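Local coordinates for protein processed glycerol phosphate lipoteichoic acid synthase 2 (Bacillus subtilis, PDB 2W8D) that is an enzyme domain of the sulfatase family, within the alkaline phosphatase clan, and carries a bound magnesium ion, at residues T111-P116 and Y404-F409; A16-P21 and G322-D327. All blocks are in the same frame, centred on the assembly; numbering follows the deposited sequence.

Contact 1 (T111-P116 and Y404-F409); sequences TLQSVP and YEPKGF
Tyr-404 offers Gln-113 its backbone carbonyl: NE2 of Gln-113 donates to O of Tyr-404 at 2.8 Å, with an N-H...O angle of 162°. The acceptor lies almost in the plane of the buried Gln-113 amide, consistent with the modelled orientation of that group. The other amide atom, OE1, faces the edge of the Tyr-404 ring, 3.9 Å from CD1. Two residues on, Pro-406 meets the amide tip to tip; its CG is 3.6 Å from Gln-113 OE1 and its CD 3.6 Å from Gln-113 NE2. Phe-409 takes the aliphatic part of the same side chain. Chi1 of -163° sets its CG anti to the backbone N; one ring face lies against Gln-113 CB, which makes a CH-pi contact 4.1 Å from the centroid, while Gln-113 CG sits 3.7 Å from Phe-409 CE2. CZ also comes to 3.7 Å from Gln-113 CA, so the ring packs on the backbone as well. Largely through one glutamine, the loop after helix 380-397 is thus joined to the loop entering helix 115-118 of the sulfatase-family fold. The Tyr-404 side chain rests on helix 6-17, Leu-112 on helix 86-93 and Val-115 on strand 189-194.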
loop_
_atom_site.group_PDB
_atom_site.type_symbol
_atom_site.label_atom_id
_atom_site.label_comp_id
_atom_site.label_asym_id
_atom_site.label_seq_id
_atom_site.Cartn_x
_atom_site.Cartn_y
_atom_site.Cartn_z
ATOM N N THR A 111 19.263 -4.717 8.607
ATOM C CA THR A 111 18.888 -6.116 8.422
ATOM C C THR A 111 17.356 -6.247 8.452
ATOM O O THR A 111 16.691 -5.830 9.405
ATOM C CB THR A 111 19.544 -7.048 9.478
ATOM O OG1 THR A 111 20.994 -6.996 9.372
ATOM C CG2 THR A 111 19.048 -8.496 9.302
ATOM N N LEU A 112 16.795 -6.811 7.391
ATOM C CA LEU A 112 15.351 -6.917 7.264
ATOM C C LEU A 112 14.860 -8.362 7.168
ATOM O O LEU A 112 15.603 -9.266 6.768
ATOM C CB LEU A 112 14.876 -6.097 6.059
ATOM C CG LEU A 112 15.117 -4.587 6.134
ATOM C CD1 LEU A 112 14.572 -3.962 4.897
ATOM C CD2 LEU A 112 14.482 -3.973 7.373
ATOM N N GLN A 113 13.602 -8.571 7.548
ATOM C CA GLN A 113 12.996 -9.893 7.464
ATOM C C GLN A 113 11.667 -9.760 6.738
ATOM O O GLN A 113 10.599 -9.982 7.294
ATOM C CB GLN A 113 12.914 -10.539 8.850
ATOM C CG GLN A 113 14.305 -10.557 9.484
ATOM C CD GLN A 113 14.357 -10.957 10.942
ATOM O OE1 GLN A 113 13.425 -10.721 11.682
ATOM N NE2 GLN A 113 15.488 -11.538 11.366
ATOM N N SER A 114 11.761 -9.374 5.474
ATOM C CA SER A 114 10.601 -9.083 4.635
ATOM C C SER A 114 9.754 -10.294 4.239
ATOM O O SER A 114 10.221 -11.442 4.279
ATOM C CB SER A 114 11.079 -8.437 3.342
ATOM O OG SER A 114 11.857 -7.291 3.632
ATOM N N VAL A 115 8.535 -10.003 3.806
ATOM C CA VAL A 115 7.642 -10.968 3.185
ATOM C C VAL A 115 8.281 -11.710 1.999
ATOM O O VAL A 115 8.338 -12.927 2.014
ATOM C CB VAL A 115 6.324 -10.289 2.777
ATOM C CG1 VAL A 115 5.355 -11.311 2.250
ATOM C CG2 VAL A 115 5.734 -9.572 4.005
ATOM N N PRO A 116 8.798 -10.992 0.990
ATOM C CA PRO A 116 9.443 -11.815 -0.046
ATOM C C PRO A 116 10.509 -12.752 0.496
ATOM O O PRO A 116 10.698 -13.830 -0.061
ATOM C CB PRO A 116 10.072 -10.799 -1.002
ATOM C CG PRO A 116 9.827 -9.409 -0.383
ATOM C CD PRO A 116 8.788 -9.550 0.661
ATOM N N TYR A 404 17.530 -10.714 16.123
ATOM C CA TYR A 404 16.322 -11.517 16.222
ATOM C C TYR A 404 16.262 -12.586 15.143
ATOM O O TYR A 404 16.336 -12.265 13.958
ATOM C CB TYR A 404 15.090 -10.634 16.094
ATOM C CG TYR A 404 13.837 -11.385 16.391
ATOM C CD1 TYR A 404 12.955 -11.743 15.374
ATOM C CD2 TYR A 404 13.551 -11.784 17.693
ATOM C CE1 TYR A 404 11.793 -12.449 15.657
ATOM C CE2 TYR A 404 12.402 -12.498 17.994
ATOM C CZ TYR A 404 11.525 -12.837 16.980
ATOM O OH TYR A 404 10.382 -13.547 17.300
ATOM N N GLU A 405 16.097 -13.847 15.546
ATOM C CA GLU A 405 15.893 -14.934 14.583
ATOM C C GLU A 405 14.533 -15.618 14.739
ATOM O O GLU A 405 14.316 -16.342 15.711
ATOM C CB GLU A 405 17.004 -15.979 14.665
ATOM C CG GLU A 405 18.342 -15.462 15.206
ATOM C CD GLU A 405 19.536 -16.116 14.530
ATOM O OE1 GLU A 405 20.342 -16.781 15.228
ATOM O OE2 GLU A 405 19.665 -15.961 13.291
ATOM N N PRO A 406 13.612 -15.386 13.780
ATOM C CA PRO A 406 12.331 -16.087 13.735
ATOM C C PRO A 406 12.589 -17.509 13.272
ATOM O O PRO A 406 13.638 -17.765 12.693
ATOM C CB PRO A 406 11.530 -15.314 12.673
ATOM C CG PRO A 406 12.302 -14.041 12.419
ATOM C CD PRO A 406 13.738 -14.418 12.680
ATOM N N LYS A 407 11.636 -18.415 13.494
ATOM C CA LYS A 407 11.916 -19.851 13.358
ATOM C C LYS A 407 12.119 -20.354 11.933
ATOM O O LYS A 407 13.024 -21.150 11.670
ATOM C CB LYS A 407 10.873 -20.726 14.088
ATOM C CG LYS A 407 11.407 -21.491 15.332
ATOM C CD LYS A 407 12.858 -21.982 15.160
ATOM C CE LYS A 407 12.965 -23.399 14.555
ATOM N NZ LYS A 407 14.350 -23.669 14.088
ATOM N N GLY A 408 11.273 -19.914 11.014
ATOM C CA GLY A 408 11.402 -20.423 9.661
ATOM C C GLY A 408 12.644 -19.817 9.057
ATOM O O GLY A 408 13.400 -20.480 8.368
ATOM N N PHE A 409 12.874 -18.562 9.418
ATOM C CA PHE A 409 13.620 -17.611 8.612
ATOM C C PHE A 409 15.079 -17.888 8.381
ATOM O O PHE A 409 15.855 -18.087 9.317
ATOM C CB PHE A 409 13.509 -16.235 9.233
ATOM C CG PHE A 409 13.874 -15.141 8.303
ATOM C CD1 PHE A 409 12.972 -14.728 7.324
ATOM C CD2 PHE A 409 15.108 -14.513 8.403
ATOM C CE1 PHE A 409 13.302 -13.724 6.446
ATOM C CE2 PHE A 409 15.451 -13.487 7.531
ATOM C CZ PHE A 409 14.551 -13.090 6.549
#

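Contact 2 (A16-P21 and G322-D327)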
loop_
_atom_site.group_PDB
_atom_site.type_symbol
_atom_site.label_atom_id
_atom_site.label_comp_id
_atom_site.label_asym_id
_atom_site.label_seq_id
_atom_site.Cartn_x
_atom_site.Cartn_y
_atom_site.Cartn_z
ATOM N N ALA A 16 2.586 -9.668 22.989
ATOM C CA ALA A 16 1.507 -9.288 23.899
ATOM C C ALA A 16 0.342 -8.611 23.187
ATOM O O ALA A 16 -0.653 -8.273 23.819
ATOM C CB ALA A 16 2.030 -8.396 25.021
ATOM N N ASN A 17 0.463 -8.413 21.877
ATOM C CA ASN A 17 -0.575 -7.726 21.113
ATOM C C ASN A 17 -1.011 -8.476 19.874
ATOM O O ASN A 17 -2.023 -8.145 19.261
ATOM C CB ASN A 17 -0.132 -6.308 20.746
ATOM C CG ASN A 17 -0.235 -5.359 21.921
ATOM O OD1 ASN A 17 0.757 -5.070 22.585
ATOM N ND2 ASN A 17 -1.449 -4.905 22.213
ATOM N N TYR A 18 -0.253 -9.499 19.520
ATOM C CA TYR A 18 -0.525 -10.244 18.324
ATOM C C TYR A 18 -2.004 -10.558 18.252
ATOM O O TYR A 18 -2.634 -10.953 19.237
ATOM C CB TYR A 18 0.311 -11.510 18.315
ATOM C CG TYR A 18 0.035 -12.467 17.180
ATOM C CD1 TYR A 18 0.380 -12.151 15.855
ATOM C CD2 TYR A 18 -0.533 -13.717 17.440
ATOM C CE1 TYR A 18 0.131 -13.064 14.822
ATOM C CE2 TYR A 18 -0.783 -14.624 16.433
ATOM C CZ TYR A 18 -0.457 -14.308 15.130
ATOM O OH TYR A 18 -0.711 -15.251 14.154
ATOM N N ASP A 19 -2.560 -10.326 17.078
ATOM C CA ASP A 19 -3.954 -10.605 16.826
ATOM C C ASP A 19 -4.029 -11.868 15.951
ATOM O O ASP A 19 -3.635 -11.844 14.779
ATOM C CB ASP A 19 -4.637 -9.369 16.196
ATOM C CG ASP A 19 -4.516 -8.086 17.083
ATOM O OD1 ASP A 19 -4.652 -8.157 18.332
ATOM O OD2 ASP A 19 -4.296 -6.990 16.519
ATOM N N VAL A 20 -4.508 -12.969 16.545
ATOM C CA VAL A 20 -4.492 -14.308 15.912
ATOM C C VAL A 20 -5.395 -14.392 14.658
ATOM O O VAL A 20 -6.328 -13.603 14.527
ATOM C CB VAL A 20 -4.856 -15.451 16.920
ATOM C CG1 VAL A 20 -4.007 -15.371 18.170
ATOM C CG2 VAL A 20 -6.321 -15.406 17.277
ATOM N N PRO A 21 -5.107 -15.342 13.736
ATOM C CA PRO A 21 -5.831 -15.463 12.458
ATOM C C PRO A 21 -7.260 -16.021 12.540
ATOM O O PRO A 21 -7.542 -16.896 13.351
ATOM C CB PRO A 21 -4.957 -16.428 11.648
ATOM C CG PRO A 21 -3.620 -16.475 12.365
ATOM C CD PRO A 21 -3.952 -16.265 13.795
ATOM N N GLY A 322 -1.523 -18.918 4.671
ATOM C CA GLY A 322 -1.293 -19.977 5.647
ATOM C C GLY A 322 0.016 -19.826 6.397
ATOM O O GLY A 322 0.480 -20.773 7.000
ATOM N N VAL A 323 0.620 -18.637 6.394
ATOM C CA VAL A 323 1.830 -18.482 7.201
ATOM C C VAL A 323 1.667 -17.697 8.486
ATOM O O VAL A 323 1.185 -16.581 8.505
ATOM C CB VAL A 323 3.160 -18.231 6.383
ATOM C CG1 VAL A 323 2.891 -17.937 4.929
ATOM C CG2 VAL A 323 4.086 -17.209 7.045
ATOM N N ASP A 324 2.062 -18.351 9.567
ATOM C CA ASP A 324 1.954 -17.839 10.924
ATOM C C ASP A 324 2.962 -16.720 11.209
ATOM O O ASP A 324 4.173 -16.928 11.113
ATOM C CB ASP A 324 2.159 -19.001 11.916
ATOM C CG ASP A 324 2.052 -18.562 13.372
ATOM O OD1 ASP A 324 1.484 -17.464 13.635
ATOM O OD2 ASP A 324 2.529 -19.326 14.244
ATOM N N THR A 325 2.441 -15.552 11.590
ATOM C CA THR A 325 3.245 -14.348 11.777
ATOM C C THR A 325 3.577 -14.022 13.234
ATOM O O THR A 325 4.195 -12.991 13.507
ATOM C CB THR A 325 2.582 -13.112 11.138
ATOM O OG1 THR A 325 1.262 -12.945 11.661
ATOM C CG2 THR A 325 2.526 -13.238 9.634
ATOM N N LYS A 326 3.176 -14.890 14.159
ATOM C CA LYS A 326 3.450 -14.696 15.588
ATOM C C LYS A 326 4.931 -14.556 15.942
ATOM O O LYS A 326 5.267 -13.909 16.932
ATOM C CB LYS A 326 2.821 -15.818 16.439
ATOM C CG LYS A 326 2.708 -15.462 17.937
ATOM C CD LYS A 326 1.719 -16.351 18.712
ATOM C CE LYS A 326 1.221 -15.661 19.999
ATOM N NZ LYS A 326 -0.209 -16.023 20.321
ATOM N N ASP A 327 5.806 -15.176 15.160
ATOM C CA ASP A 327 7.231 -15.122 15.482
ATOM C C ASP A 327 7.989 -13.943 14.843
ATOM O O ASP A 327 9.176 -13.760 15.097
ATOM C CB ASP A 327 7.920 -16.458 15.190
ATOM C CG ASP A 327 9.025 -16.773 16.199
ATOM O OD1 ASP A 327 9.213 -15.983 17.153
ATOM O OD2 ASP A 327 9.709 -17.811 16.054
#
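Tyr-18 and Lys-326 mark the nearest backbone approach, their CA atoms 6.6 Å apart, and the contact is made largely by side chains. The Tyr-18 ring carries most of it. Its CG is anti to the backbone N (chi1 174°), and one ring face receives Lys-326: CB makes a CH-pi contact 3.9 Å from the centroid and 16° off the ring normal. The lysine chain then runs on across the tyrosine at about a right angle, so that its CE still lies 3.7 Å from Tyr-18 CD2. On the opposite face the chain's own Val-20 N sits above the ring, toward its rim. At the ring edge and in its plane is Thr-325 OG1, 3.4 Å from Tyr-18 CE1; this hydroxyl is hydrogen-bonded to His-319 of helix 313-320, a residue that Tyr-18 also touches. Two turns shape the loop around these contacts. Gly-322, with positive phi, ends helix 313-320 in a Schellman motif, and Asp-324 then forms an Asx turn: Lys-326 N donates to Asp-324 OD1 at 3.1 Å and 169°, approaching from above the carboxylate plane. That bond probably helps to set the Lys-326 peptide, whose N lies 3.6 Å from Tyr-18 CE1. The phenol end comes to the same carboxylate, with Tyr-18 OH 3.2 Å from Asp-324 OD1. Beyond the ring, segment 16-21 is tied to the region ahead of strand 344-345, where the Ser-333 and Ser-337 hydroxyls are hydrogen-bonded to Asp-19 OD2 and Val-20 O.

From the N terminus, helix 6-17 leads into 16-21, then 111-116 follows in the sulfatase-family part of the chain. Contact 2 closes first, when 322-327 returns after helix 313-320; it spans 300 residues, including the nine-stranded mixed sheet. The chain next forms the five-stranded antiparallel sheet and helix 380-397, after which 404-409 comes back to 111-116 and closes contact 1 across 287 residues. The segments alternate, so the two closures cross. Their centres lie 14 Å apart, and they touch directly: Tyr-404 OH is 2.5 Å from Asp-327 O, a probable hydrogen bond. Both contacts lie on the same side of the chain's centre.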